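Local coordinates for protein ebony (Drosophila melanogaster, PDB 6DYM) that acts as a nonribosomal peptide synthetase whose C-terminal condensation domain, the part in this chain, probably forms the amide bond that joins beta-alanine to amines such as dopamine, at residues Asp80-Pro85 against Asn117-Ser122; Phe102-Ile107 against Gly158-Asn163. One frame throughout, in Å; residues are numbered along the deposited sequence.

Contacts 1 and 2 meet across two neighbouring, parallel strands of the central sheet, 119-127 and 158-163, with their centres about 11 Å apart. Backbone bonding probably ties them together: L120 O lies 2.8 Å from F160 N, and L120 N lies 3.0 Å from G158 O. The I119 methyl CG2 packs 3.4 Å from F160 CB. Contact 1 is where the chain leaves strand 71-80 and turns beside strand 119-127; contact 2 lays helix 93-111, which lies between those two strands in sequence, over strand 158-163. H121 of contact 1 also touches E104 of contact 2. Neither contact contains a ligand; both belong to the framework of the sheet and its helix.

Contact 1 of 2, residues Asp80-Pro85 against Asn117-Ser122; sequences DARNEP and NQILHS
D80 reaches across to N117 and anchors the start of strand 119-127. Its CG, anti to the backbone N (chi1 -175°), carries the carboxylate out toward residues 117-119, where OD2 takes the N117 N-H at 2.7 Å from the syn side, somewhat out of the carboxylate plane. The other oxygen, OD1, holds a water 2.7 Å away that also accepts from I119 N. OD1 further accepts from R82 N, which approaches from above the carboxylate plane, so this buried carboxylate serves both its own turn and the entry to strand 119-127. At this inner end, where D80 and I119 are buried, a bond and a methyl contact sit side by side: A81 N gives a nearly straight bond of 2.8 Å to I119 O, and A81 CB sits 3.6 Å from I119 CG2. At the outer end the side chains of R82, E84 and H121 are partly exposed. I119 CD1 lies over one face of the R82 guanidinium, 3.5 Å from NH1, while the charge itself is engaged by D109 and by the carbonyls of R108 and P113. E84 comes to the edge of the H121 ring, its carboxylate nearly coplanar with it; the modelled OE2 to ND1 hydrogen bond, at 2.3 Å, is doubtfully short. D80 to N83 form a type I turn overlaid by an Asx turn. It ends the antiparallel pairing of strands 71-80 and 119-127, in a sheet whose strand order matches the GNAT acyltransferase fold.

Contact 2 of 2, residues Phe102-Ile107 against Gly158-Asn163; sequences FCEGPI and GIFTTN
E104 CB and I107 CG2 come to the F160 ring obliquely, near CE2 and CE1. CE2 lies 3.8 Å from E104 CB, CZ is at 3.9 Å from the same carbon, and I107 CG2 is a more distant neighbour, 4.4 Å from CE1. The F160 CG, anti to the backbone N (chi1 -174°), starts the side chain off toward the helix. The E104 carboxylate plane is turned 55° from the ring, its chain running on past the phenyl toward T162. There T162 OG1 donates to E104 OE2 at 2.6 Å, meeting the anti lone pair of OE2, and the same hydroxyl oxygen sits only 3.0 Å from E104 CG. E104 thus offers its aliphatic base to F160 and its carboxylate end to T162. An alanine here would probably leave the T162 hydroxyl without its carboxylate acceptor and open a gap between the F160 ring and T162. Segment 102-107 of helix 93-111 runs at 150° to strand 158-163, with the axes 9.2 Å apart at closest approach, and lies over one face of the sheet: C103 and I107 also pack on strand 178-184, and C103, F160 and T162 touch V208 of strand 205-212. On the strand's other face, I159 packs against helix 133-153.

Contact 1 of 2, residues Asp80-Pro85 against Asn117-Ser122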
ATOM      1  N   ASP A  80       5.115  -9.372  -5.926  1.00 24.18           N
ATOM      2  CA  ASP A  80       4.287 -10.430  -6.479  1.00 24.61           C
ATOM      3  C   ASP A  80       3.390 -10.963  -5.370  1.00 23.05           C
ATOM      4  O   ASP A  80       3.883 -11.440  -4.343  1.00 22.82           O
ATOM      5  CB  ASP A  80       5.173 -11.536  -7.053  1.00 27.37           C
ATOM      6  CG  ASP A  80       4.383 -12.625  -7.773  1.00 28.75           C
ATOM      7  OD1 ASP A  80       3.201 -12.856  -7.444  1.00 25.82           O
ATOM      8  OD2 ASP A  80       4.958 -13.264  -8.676  1.00 25.68           O
ATOM      9  N   ALA A  81       2.072 -10.863  -5.565  1.00 22.19           N
ATOM     10  CA  ALA A  81       1.141 -11.258  -4.512  1.00 27.99           C
ATOM     11  C   ALA A  81       1.354 -12.703  -4.074  1.00 27.51           C
ATOM     12  O   ALA A  81       1.063 -13.050  -2.924  1.00 27.75           O
ATOM     13  CB  ALA A  81      -0.298 -11.056  -4.979  1.00 23.39           C
ATOM     14  N   ARG A  82       1.862 -13.554  -4.963  1.00 26.17           N
ATOM     15  CA  ARG A  82       2.095 -14.961  -4.660  1.00 29.44           C
ATOM     16  C   ARG A  82       3.558 -15.257  -4.327  1.00 36.41           C
ATOM     17  O   ARG A  82       3.979 -16.418  -4.389  1.00 33.42           O
ATOM     18  CB  ARG A  82       1.621 -15.824  -5.829  1.00 27.66           C
ATOM     19  CG  ARG A  82       0.164 -15.576  -6.226  1.00 27.49           C
ATOM     20  CD  ARG A  82      -0.379 -16.721  -7.066  1.00 31.23           C
ATOM     21  NE  ARG A  82      -1.734 -16.479  -7.564  1.00 27.26           N
ATOM     22  CZ  ARG A  82      -2.831 -16.559  -6.815  1.00 29.63           C
ATOM     23  NH1 ARG A  82      -4.026 -16.343  -7.351  1.00 26.13           N
ATOM     24  NH2 ARG A  82      -2.733 -16.854  -5.526  1.00 29.65           N
ATOM     25  N   ASN A  83       4.334 -14.237  -3.967  1.00 31.34           N
ATOM     26  CA  ASN A  83       5.762 -14.403  -3.698  1.00 30.66           C
ATOM     27  C   ASN A  83       6.230 -13.314  -2.733  1.00 29.80           C
ATOM     28  O   ASN A  83       7.249 -12.656  -2.947  1.00 33.84           O
ATOM     29  CB  ASN A  83       6.566 -14.380  -4.999  1.00 28.67           C
ATOM     30  CG  ASN A  83       7.976 -14.917  -4.824  1.00 36.92           C
ATOM     31  OD1 ASN A  83       8.216 -15.791  -3.997  1.00 31.35           O
ATOM     32  ND2 ASN A  83       8.915 -14.387  -5.602  1.00 40.90           N
ATOM     33  N   GLU A  84       5.478 -13.110  -1.655  1.00 29.58           N
ATOM     34  CA  GLU A  84       5.669 -12.099  -0.624  1.00 33.56           C
ATOM     35  C   GLU A  84       6.415 -12.675   0.570  1.00 36.88           C
ATOM     36  O   GLU A  84       6.148 -13.811   0.979  1.00 45.19           O
ATOM     37  CB  GLU A  84       4.324 -11.546  -0.153  1.00 40.58           C
ATOM     38  CG  GLU A  84       3.829 -10.406  -1.009  1.00 36.17           C
ATOM     39  CD  GLU A  84       2.629  -9.680  -0.429  1.00 44.08           C
ATOM     40  OE1 GLU A  84       2.207  -9.995   0.701  1.00 46.36           O
ATOM     41  OE2 GLU A  84       2.102  -8.785  -1.120  1.00 42.02           O
ATOM     42  N   PRO A  85       7.347 -11.912   1.139  1.00 39.47           N
ATOM     43  CA  PRO A  85       8.106 -12.413   2.291  1.00 48.33           C
ATOM     44  C   PRO A  85       7.199 -12.682   3.480  1.00 49.84           C
ATOM     45  O   PRO A  85       6.143 -12.066   3.640  1.00 46.24           O
ATOM     46  CB  PRO A  85       9.099 -11.281   2.586  1.00 42.67           C
ATOM     47  CG  PRO A  85       8.517 -10.067   1.921  1.00 34.60           C
ATOM     48  CD  PRO A  85       7.811 -10.583   0.707  1.00 35.48           C
ATOM     49  N   ASN A 117       4.249 -14.303 -11.078  1.00 23.32           N
ATOM     50  CA  ASN A 117       4.352 -13.252 -12.088  1.00 28.80           C
ATOM     51  C   ASN A 117       2.995 -12.942 -12.716  1.00 25.55           C
ATOM     52  O   ASN A 117       2.909 -12.556 -13.884  1.00 25.08           O
ATOM     53  CB  ASN A 117       5.373 -13.627 -13.169  1.00 27.77           C
ATOM     54  CG  ASN A 117       5.828 -12.434 -13.982  1.00 36.19           C
ATOM     55  OD1 ASN A 117       6.960 -11.984 -13.837  1.00 41.17           O
ATOM     56  ND2 ASN A 117       4.948 -11.909 -14.829  1.00 37.75           N
ATOM     57  N   GLN A 118       1.921 -13.116 -11.948  1.00 24.67           N
ATOM     58  CA  GLN A 118       0.570 -12.829 -12.408  1.00 26.84           C
ATOM     59  C   GLN A 118      -0.042 -11.628 -11.702  1.00 22.14           C
ATOM     60  O   GLN A 118      -0.586 -10.734 -12.352  1.00 28.06           O
ATOM     61  CB  GLN A 118      -0.332 -14.056 -12.200  1.00 29.26           C
ATOM     62  CG  GLN A 118       0.079 -15.286 -12.998  1.00 31.05           C
ATOM     63  CD  GLN A 118      -0.367 -15.222 -14.444  1.00 36.39           C
ATOM     64  OE1 GLN A 118      -0.900 -14.209 -14.898  1.00 39.84           O
ATOM     65  NE2 GLN A 118      -0.152 -16.309 -15.177  1.00 45.32           N
ATOM     66  N   ILE A 119       0.036 -11.588 -10.381  1.00 20.96           N
ATOM     67  CA  ILE A 119      -0.633 -10.574  -9.579  1.00 25.01           C
ATOM     68  C   ILE A 119       0.430  -9.655  -8.995  1.00 25.58           C
ATOM     69  O   ILE A 119       1.216 -10.069  -8.132  1.00 26.07           O
ATOM     70  CB  ILE A 119      -1.484 -11.209  -8.474  1.00 26.29           C
ATOM     71  CG1 ILE A 119      -2.386 -12.303  -9.053  1.00 24.65           C
ATOM     72  CG2 ILE A 119      -2.306 -10.158  -7.780  1.00 20.31           C
ATOM     73  CD1 ILE A 119      -3.185 -13.033  -7.999  1.00 23.91           C
ATOM     74  N   LEU A 120       0.453  -8.405  -9.454  1.00 23.32           N
ATOM     75  CA  LEU A 120       1.300  -7.381  -8.858  1.00 25.35           C
ATOM     76  C   LEU A 120       0.548  -6.738  -7.699  1.00 20.99           C
ATOM     77  O   LEU A 120      -0.475  -6.074  -7.904  1.00 22.78           O
ATOM     78  CB  LEU A 120       1.703  -6.328  -9.891  1.00 21.14           C
ATOM     79  CG  LEU A 120       2.685  -5.304  -9.327  1.00 25.47           C
ATOM     80  CD1 LEU A 120       4.011  -5.979  -8.972  1.00 23.19           C
ATOM     81  CD2 LEU A 120       2.899  -4.149 -10.298  1.00 24.88           C
ATOM     82  N   HIS A 121       1.057  -6.929  -6.487  1.00 20.67           N
ATOM     83  CA  HIS A 121       0.412  -6.437  -5.275  1.00 18.14           C
ATOM     84  C   HIS A 121       1.000  -5.075  -4.935  1.00 22.03           C
ATOM     85  O   HIS A 121       2.169  -4.976  -4.550  1.00 23.88           O
ATOM     86  CB  HIS A 121       0.598  -7.415  -4.117  1.00 21.07           C
ATOM     87  CG  HIS A 121      -0.128  -7.014  -2.869  1.00 33.34           C
ATOM     88  ND1 HIS A 121       0.247  -7.449  -1.615  1.00 30.07           N
ATOM     89  CD2 HIS A 121      -1.204  -6.212  -2.683  1.00 30.36           C
ATOM     90  CE1 HIS A 121      -0.570  -6.937  -0.711  1.00 36.81           C
ATOM     91  NE2 HIS A 121      -1.460  -6.182  -1.332  1.00 36.64           N
ATOM     92  N   SER A 122       0.195  -4.028  -5.096  1.00 22.87           N
ATOM     93  CA  SER A 122       0.565  -2.689  -4.638  1.00 25.67           C
ATOM     94  C   SER A 122       0.256  -2.630  -3.151  1.00 29.63           C
ATOM     95  O   SER A 122      -0.899  -2.464  -2.752  1.00 34.81           O
ATOM     96  CB  SER A 122      -0.197  -1.617  -5.408  1.00 29.60           C
ATOM     97  OG  SER A 122       0.141  -0.322  -4.935  1.00 37.78           O
TER
HETATM   98  O   HOH W   1       1.389 -13.681  -9.287  1.00 24.86           O

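Contact 2 of 2, residues Phe102-Ile107 against Gly158-Asn163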
ATOM      1  N   PHE A 102      -8.083 -11.005   5.366  1.00 20.78           N
ATOM      2  CA  PHE A 102      -9.514 -11.305   5.369  1.00 18.09           C
ATOM      3  C   PHE A 102     -10.184 -10.776   4.104  1.00 28.53           C
ATOM      4  O   PHE A 102     -11.013 -11.466   3.493  1.00 18.93           O
ATOM      5  CB  PHE A 102     -10.145 -10.706   6.634  1.00 20.05           C
ATOM      6  CG  PHE A 102     -11.656 -10.669   6.635  1.00 24.72           C
ATOM      7  CD1 PHE A 102     -12.392 -11.713   7.189  1.00 18.21           C
ATOM      8  CD2 PHE A 102     -12.339  -9.562   6.142  1.00 26.63           C
ATOM      9  CE1 PHE A 102     -13.777 -11.672   7.217  1.00 20.96           C
ATOM     10  CE2 PHE A 102     -13.730  -9.513   6.164  1.00 25.75           C
ATOM     11  CZ  PHE A 102     -14.450 -10.569   6.706  1.00 23.22           C
ATOM     12  N   CYS A 103      -9.815  -9.559   3.683  1.00 22.61           N
ATOM     13  CA  CYS A 103     -10.388  -8.954   2.482  1.00 18.53           C
ATOM     14  C   CYS A 103      -9.821  -9.558   1.205  1.00 20.38           C
ATOM     15  O   CYS A 103     -10.566  -9.810   0.253  1.00 20.88           O
ATOM     16  CB  CYS A 103     -10.140  -7.441   2.473  1.00 20.36           C
ATOM     17  SG  CYS A 103     -10.880  -6.507   3.837  1.00 24.33           S
ATOM     18  N   GLU A 104      -8.506  -9.778   1.160  1.00 17.31           N
ATOM     19  CA  GLU A 104      -7.812 -10.137  -0.073  1.00 19.94           C
ATOM     20  C   GLU A 104      -7.775 -11.639  -0.328  1.00 24.48           C
ATOM     21  O   GLU A 104      -7.917 -12.069  -1.477  1.00 26.06           O
ATOM     22  CB  GLU A 104      -6.375  -9.605  -0.036  1.00 23.79           C
ATOM     23  CG  GLU A 104      -6.300  -8.093  -0.015  1.00 23.37           C
ATOM     24  CD  GLU A 104      -4.902  -7.553   0.236  1.00 32.35           C
ATOM     25  OE1 GLU A 104      -3.974  -8.354   0.478  1.00 31.19           O
ATOM     26  OE2 GLU A 104      -4.738  -6.316   0.205  1.00 29.71           O
ATOM     27  N   GLY A 105      -7.566 -12.435   0.718  1.00 22.69           N
ATOM     28  CA  GLY A 105      -7.271 -13.845   0.582  1.00 25.09           C
ATOM     29  C   GLY A 105      -8.257 -14.630  -0.260  1.00 23.86           C
ATOM     30  O   GLY A 105      -7.888 -15.239  -1.271  1.00 25.95           O
ATOM     31  N   PRO A 106      -9.528 -14.655   0.157  1.00 24.16           N
ATOM     32  CA  PRO A 106     -10.530 -15.417  -0.613  1.00 26.88           C
ATOM     33  C   PRO A 106     -10.626 -14.997  -2.067  1.00 28.81           C
ATOM     34  O   PRO A 106     -10.828 -15.844  -2.945  1.00 28.92           O
ATOM     35  CB  PRO A 106     -11.836 -15.134   0.148  1.00 26.34           C
ATOM     36  CG  PRO A 106     -11.395 -14.840   1.548  1.00 22.34           C
ATOM     37  CD  PRO A 106     -10.073 -14.139   1.426  1.00 20.59           C
ATOM     38  N   ILE A 107     -10.480 -13.704  -2.349  1.00 25.18           N
ATOM     39  CA  ILE A 107     -10.565 -13.227  -3.724  1.00 26.53           C
ATOM     40  C   ILE A 107      -9.308 -13.603  -4.501  1.00 23.63           C
ATOM     41  O   ILE A 107      -9.384 -14.157  -5.605  1.00 22.25           O
ATOM     42  CB  ILE A 107     -10.803 -11.706  -3.739  1.00 25.07           C
ATOM     43  CG1 ILE A 107     -12.167 -11.380  -3.120  1.00 31.39           C
ATOM     44  CG2 ILE A 107     -10.659 -11.170  -5.145  1.00 24.54           C
ATOM     45  CD1 ILE A 107     -12.407  -9.898  -2.887  1.00 25.25           C
ATOM     46  N   GLY A 158      -2.169  -8.294 -13.813  1.00 24.69           N
ATOM     47  CA  GLY A 158      -2.916  -7.163 -13.295  1.00 27.04           C
ATOM     48  C   GLY A 158      -2.341  -6.671 -11.987  1.00 25.09           C
ATOM     49  O   GLY A 158      -1.385  -7.235 -11.446  1.00 24.61           O
ATOM     50  N   ILE A 159      -2.955  -5.602 -11.482  1.00 24.19           N
ATOM     51  CA  ILE A 159      -2.551  -4.946 -10.245  1.00 24.02           C
ATOM     52  C   ILE A 159      -3.650  -5.131  -9.206  1.00 22.40           C
ATOM     53  O   ILE A 159      -4.836  -4.927  -9.495  1.00 20.33           O
ATOM     54  CB  ILE A 159      -2.257  -3.451 -10.478  1.00 21.90           C
ATOM     55  CG1 ILE A 159      -1.113  -3.290 -11.482  1.00 21.51           C
ATOM     56  CG2 ILE A 159      -1.927  -2.763  -9.165  1.00 20.58           C
ATOM     57  CD1 ILE A 159      -0.931  -1.888 -11.970  1.00 36.32           C
ATOM     58  N   PHE A 160      -3.245  -5.471  -7.986  1.00 22.65           N
ATOM     59  CA  PHE A 160      -4.137  -5.887  -6.911  1.00 19.84           C
ATOM     60  C   PHE A 160      -3.808  -5.075  -5.666  1.00 21.30           C
ATOM     61  O   PHE A 160      -2.638  -4.981  -5.286  1.00 22.10           O
ATOM     62  CB  PHE A 160      -3.944  -7.386  -6.661  1.00 18.91           C
ATOM     63  CG  PHE A 160      -4.899  -7.997  -5.686  1.00 19.68           C
ATOM     64  CD1 PHE A 160      -6.263  -7.963  -5.910  1.00 23.76           C
ATOM     65  CD2 PHE A 160      -4.422  -8.666  -4.564  1.00 28.40           C
ATOM     66  CE1 PHE A 160      -7.140  -8.561  -5.015  1.00 24.08           C
ATOM     67  CE2 PHE A 160      -5.291  -9.263  -3.670  1.00 23.88           C
ATOM     68  CZ  PHE A 160      -6.654  -9.207  -3.897  1.00 21.78           C
ATOM     69  N   THR A 161      -4.825  -4.482  -5.040  1.00 22.38           N
ATOM     70  CA  THR A 161      -4.583  -3.685  -3.842  1.00 29.19           C
ATOM     71  C   THR A 161      -5.881  -3.512  -3.059  1.00 31.01           C
ATOM     72  O   THR A 161      -6.977  -3.567  -3.627  1.00 26.69           O
ATOM     73  CB  THR A 161      -3.982  -2.313  -4.194  1.00 31.11           C
ATOM     74  OG1 THR A 161      -3.725  -1.573  -2.994  1.00 30.82           O
ATOM     75  CG2 THR A 161      -4.923  -1.513  -5.089  1.00 30.91           C
ATOM     76  N   THR A 162      -5.745  -3.327  -1.742  1.00 20.31           N
ATOM     77  CA  THR A 162      -6.863  -2.934  -0.884  1.00 23.21           C
ATOM     78  C   THR A 162      -6.682  -1.473  -0.500  1.00 22.79           C
ATOM     79  O   THR A 162      -5.670  -1.108   0.105  1.00 22.59           O
ATOM     80  CB  THR A 162      -6.957  -3.795   0.376  1.00 25.08           C
ATOM     81  OG1 THR A 162      -7.061  -5.171   0.012  1.00 23.47           O
ATOM     82  CG2 THR A 162      -8.189  -3.416   1.191  1.00 21.02           C
ATOM     83  N   ASN A 163      -7.658  -0.646  -0.845  1.00 21.80           N
ATOM     84  CA  ASN A 163      -7.583   0.781  -0.580  1.00 25.57           C
ATOM     85  C   ASN A 163      -8.446   1.109   0.628  1.00 20.60           C
ATOM     86  O   ASN A 163      -9.641   0.792   0.654  1.00 20.34           O
ATOM     87  CB  ASN A 163      -7.999   1.573  -1.815  1.00 16.79           C
ATOM     88  CG  ASN A 163      -6.954   1.495  -2.901  1.00 22.46           C
ATOM     89  OD1 ASN A 163      -5.784   1.784  -2.662  1.00 24.12           O
ATOM     90  ND2 ASN A 163      -7.358   1.072  -4.088  1.00 21.24           N
TER